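Local coordinates for protein acetylxylan esterase / glucomannan deacetylase (PDB 2WAA) that removes acetyl groups from xylan and glucomannan during plant cell wall breakdown, as a family 2 carbohydrate esterase, at residues A14-T26 / A32-T45. Residues are numbered along the deposited sequence; the frame is centred on the assembly and turned at random.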
# COMPACT_ATOMS: atom_id res chain seq x y z
N ALA A 14 22.51 -5.41 7.02
CA ALA A 14 21.34 -4.76 7.64
C ALA A 14 20.20 -4.60 6.62
O ALA A 14 20.42 -4.58 5.40
CB ALA A 14 21.73 -3.38 8.21
N ALA A 15 18.98 -4.47 7.13
CA ALA A 15 17.84 -4.27 6.26
C ALA A 15 17.98 -2.98 5.41
O ALA A 15 17.52 -2.93 4.25
CB ALA A 15 16.56 -4.22 7.13
N SER A 16 18.56 -1.97 6.05
CA SER A 16 18.96 -0.77 5.36
C SER A 16 20.38 -1.07 4.91
O SER A 16 21.35 -0.83 5.60
CB SER A 16 18.90 0.44 6.30
OG SER A 16 18.90 1.65 5.58
N ASP A 17 20.48 -1.73 3.78
CA ASP A 17 21.74 -1.85 3.07
C ASP A 17 21.40 -1.68 1.58
O ASP A 17 20.29 -2.01 1.15
CB ASP A 17 22.27 -3.27 3.35
CG ASP A 17 23.52 -3.58 2.60
OD1 ASP A 17 24.60 -3.56 3.24
OD2 ASP A 17 23.45 -3.81 1.37
N PRO A 18 22.34 -1.13 0.81
CA PRO A 18 22.01 -0.84 -0.59
C PRO A 18 21.68 -2.05 -1.44
O PRO A 18 21.17 -1.88 -2.53
CB PRO A 18 23.30 -0.19 -1.14
CG PRO A 18 24.18 0.02 -0.04
CD PRO A 18 23.66 -0.63 1.23
N HIS A 19 22.03 -3.26 -0.97
CA HIS A 19 21.68 -4.45 -1.72
C HIS A 19 20.21 -4.80 -1.59
O HIS A 19 19.70 -5.59 -2.38
CB HIS A 19 22.49 -5.68 -1.28
CG HIS A 19 23.95 -5.57 -1.58
ND1 HIS A 19 24.85 -5.01 -0.70
CD2 HIS A 19 24.68 -5.95 -2.66
CE1 HIS A 19 26.07 -5.04 -1.22
NE2 HIS A 19 26.00 -5.61 -2.41
N ILE A 20 19.53 -4.23 -0.60
CA ILE A 20 18.11 -4.52 -0.42
C ILE A 20 17.27 -3.38 -1.01
O ILE A 20 17.35 -2.21 -0.55
CB ILE A 20 17.77 -4.75 1.05
CG1 ILE A 20 18.50 -5.99 1.57
CG2 ILE A 20 16.24 -4.97 1.22
CD1 ILE A 20 18.40 -6.10 3.00
N GLN A 21 16.55 -3.70 -2.08
CA GLN A 21 15.63 -2.78 -2.74
C GLN A 21 14.38 -2.60 -1.88
O GLN A 21 13.91 -3.56 -1.25
CB GLN A 21 15.30 -3.28 -4.15
CG GLN A 21 14.52 -2.20 -4.99
CD GLN A 21 15.26 -0.85 -5.02
OE1 GLN A 21 15.09 -0.01 -4.14
NE2 GLN A 21 16.13 -0.65 -6.03
N VAL A 22 13.82 -1.38 -1.85
CA VAL A 22 12.68 -1.12 -1.00
C VAL A 22 11.70 -0.31 -1.80
O VAL A 22 12.06 0.76 -2.37
CB VAL A 22 13.09 -0.29 0.20
CG1 VAL A 22 11.83 0.06 1.08
CG2 VAL A 22 14.12 -1.09 1.06
N MET A 23 10.47 -0.77 -1.83
CA MET A 23 9.40 0.01 -2.47
C MET A 23 8.31 0.15 -1.41
O MET A 23 7.83 -0.86 -0.89
CB MET A 23 8.86 -0.74 -3.70
CG MET A 23 7.75 0.12 -4.45
SD MET A 23 7.10 -0.84 -5.82
CE MET A 23 5.98 -2.01 -5.03
N GLY A 24 7.92 1.37 -1.07
CA GLY A 24 6.90 1.56 0.01
C GLY A 24 7.56 2.30 1.17
O GLY A 24 8.80 2.36 1.27
N ARG A 25 6.76 2.89 2.03
CA ARG A 25 7.31 3.64 3.15
C ARG A 25 7.95 2.80 4.25
O ARG A 25 7.31 1.90 4.82
CB ARG A 25 6.22 4.51 3.77
CG ARG A 25 5.75 5.58 2.77
CD ARG A 25 4.81 6.61 3.45
NE ARG A 25 4.32 7.61 2.51
CZ ARG A 25 3.51 8.62 2.85
NH1 ARG A 25 3.15 8.78 4.10
NH2 ARG A 25 3.08 9.49 1.94
N THR A 26 9.20 3.12 4.59
CA THR A 26 9.89 2.47 5.70
C THR A 26 10.54 3.52 6.61
O THR A 26 10.93 4.61 6.15
CB THR A 26 10.99 1.50 5.19
OG1 THR A 26 11.97 2.24 4.43
CG2 THR A 26 10.36 0.39 4.32
N ALA A 32 19.99 0.30 11.94
CA ALA A 32 19.89 0.01 10.47
C ALA A 32 18.84 -1.03 10.10
O ALA A 32 18.82 -1.54 8.95
CB ALA A 32 21.30 -0.38 9.87
N SER A 33 17.94 -1.35 11.04
CA SER A 33 16.74 -2.13 10.68
C SER A 33 15.73 -1.20 9.99
O SER A 33 15.85 0.05 10.10
CB SER A 33 16.14 -2.80 11.92
OG SER A 33 15.70 -1.81 12.85
N LEU A 34 14.74 -1.78 9.30
CA LEU A 34 13.62 -1.03 8.72
C LEU A 34 12.35 -1.46 9.38
O LEU A 34 12.11 -2.65 9.62
CB LEU A 34 13.49 -1.33 7.22
CG LEU A 34 14.70 -0.93 6.39
CD1 LEU A 34 14.32 -1.39 4.93
CD2 LEU A 34 14.90 0.57 6.53
N THR A 35 11.50 -0.47 9.64
CA THR A 35 10.17 -0.75 10.19
C THR A 35 9.13 -0.16 9.25
O THR A 35 9.33 0.92 8.69
CB THR A 35 10.04 -0.16 11.63
OG1 THR A 35 11.06 -0.74 12.46
CG2 THR A 35 8.70 -0.53 12.23
N PHE A 36 8.04 -0.90 9.08
CA PHE A 36 7.00 -0.46 8.19
C PHE A 36 5.62 -0.91 8.63
O PHE A 36 5.46 -1.92 9.35
CB PHE A 36 7.30 -0.95 6.75
CG PHE A 36 7.76 -2.38 6.66
CD1 PHE A 36 6.84 -3.42 6.44
CD2 PHE A 36 9.11 -2.69 6.80
CE1 PHE A 36 7.25 -4.74 6.37
CE2 PHE A 36 9.55 -4.03 6.71
CZ PHE A 36 8.60 -5.05 6.50
N GLY A 37 4.61 -0.13 8.22
CA GLY A 37 3.25 -0.36 8.64
C GLY A 37 2.25 -0.37 7.48
O GLY A 37 1.22 -1.01 7.60
N TYR A 38 2.51 0.37 6.41
CA TYR A 38 1.55 0.39 5.30
C TYR A 38 1.59 -0.92 4.52
O TYR A 38 2.62 -1.56 4.46
CB TYR A 38 1.81 1.56 4.35
CG TYR A 38 1.36 2.87 4.95
CD1 TYR A 38 -0.00 3.14 5.16
CD2 TYR A 38 2.29 3.83 5.35
CE1 TYR A 38 -0.41 4.34 5.72
CE2 TYR A 38 1.87 5.06 5.92
CZ TYR A 38 0.52 5.28 6.11
OH TYR A 38 0.07 6.49 6.64
N PRO A 39 0.46 -1.34 3.93
CA PRO A 39 0.49 -2.62 3.18
C PRO A 39 1.22 -2.41 1.84
O PRO A 39 1.37 -1.26 1.39
CB PRO A 39 -0.99 -2.91 2.89
CG PRO A 39 -1.62 -1.52 2.85
CD PRO A 39 -0.88 -0.71 3.92
N GLY A 40 1.76 -3.49 1.27
CA GLY A 40 2.40 -3.43 -0.05
C GLY A 40 3.89 -3.07 -0.03
O GLY A 40 4.55 -3.08 -1.10
N VAL A 41 4.41 -2.69 1.15
CA VAL A 41 5.83 -2.40 1.29
C VAL A 41 6.56 -3.69 0.87
O VAL A 41 6.26 -4.78 1.38
CB VAL A 41 6.21 -2.01 2.71
CG1 VAL A 41 7.76 -1.90 2.85
CG2 VAL A 41 5.49 -0.66 3.08
N SER A 42 7.49 -3.53 -0.07
CA SER A 42 8.12 -4.66 -0.71
C SER A 42 9.65 -4.52 -0.62
O SER A 42 10.20 -3.50 -1.08
CB SER A 42 7.66 -4.69 -2.17
OG SER A 42 6.26 -4.93 -2.28
N LEU A 43 10.31 -5.55 -0.08
CA LEU A 43 11.77 -5.54 0.09
C LEU A 43 12.30 -6.71 -0.72
O LEU A 43 11.76 -7.82 -0.63
CB LEU A 43 12.16 -5.70 1.55
CG LEU A 43 11.39 -4.89 2.59
CD1 LEU A 43 12.00 -5.04 4.01
CD2 LEU A 43 11.38 -3.51 2.19
N SER A 44 13.34 -6.45 -1.51
CA SER A 44 13.76 -7.50 -2.44
C SER A 44 15.27 -7.53 -2.58
O SER A 44 15.95 -6.51 -2.43
CB SER A 44 13.11 -7.36 -3.84
OG SER A 44 13.27 -6.04 -4.43
N THR A 45 15.78 -8.69 -2.96
CA THR A 45 17.23 -8.84 -3.06
C THR A 45 17.45 -9.99 -4.07
O THR A 45 16.60 -10.87 -4.24
CB THR A 45 17.89 -9.17 -1.69
OG1 THR A 45 19.30 -9.38 -1.86
CG2 THR A 45 17.32 -10.47 -1.08
O HOH W 1 20.35 -7.68 -3.98
O HOH W 2 5.08 2.08 6.42
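Leu34 divides its two methyls among several partners of 14-26: CD1 lies 3.9 Å from CG2 of Val22, while CD2 lies between CB of Ser16 and OG1 of Thr26. With CG anti to its own carbonyl carbon (chi1 -62°), that atom also rests against CB of Ala15. In one of its two conformers, Leu43 lies side by side with Val22, CD2 approaching both valine methyls and coming 3.8 Å from CG1. Farther along, Val41 CG1 sits over one face of the Phe36 ring, offset toward its rim, and touches CG2 of Thr26. Such apolar filling between two sheets is the working principle of a beta sandwich, and the jelly-roll-like N-terminal domain of this CE2 esterase illustrates it: strand 34-36 belongs to one antiparallel sheet, strands 21-23 and 42-45 to the other, and Leu114 of strand 112-119 touches Ala15 and Leu43. In the second sheet, Gln21 pairs with Ser44 and Met23 with Ser42, each through two backbone bonds; N of Ser42 reaches O of Met23 at 2.8 Å, nearly straight (166°). Gln21 folds back at chi2 (53°), which lets OE1 accept from N of Val22, while NE2 goes to Pro128 O. Beyond the pairing, Arg25 runs extended beside Tyr38, CD 4.1 Å from CE2, the guanidinium turned almost perpendicular to the ring; NH1 of Arg25 bonds to the carbonyls of Tyr206 and Phe208, and the tyrosine hydroxyl to that of Phe205.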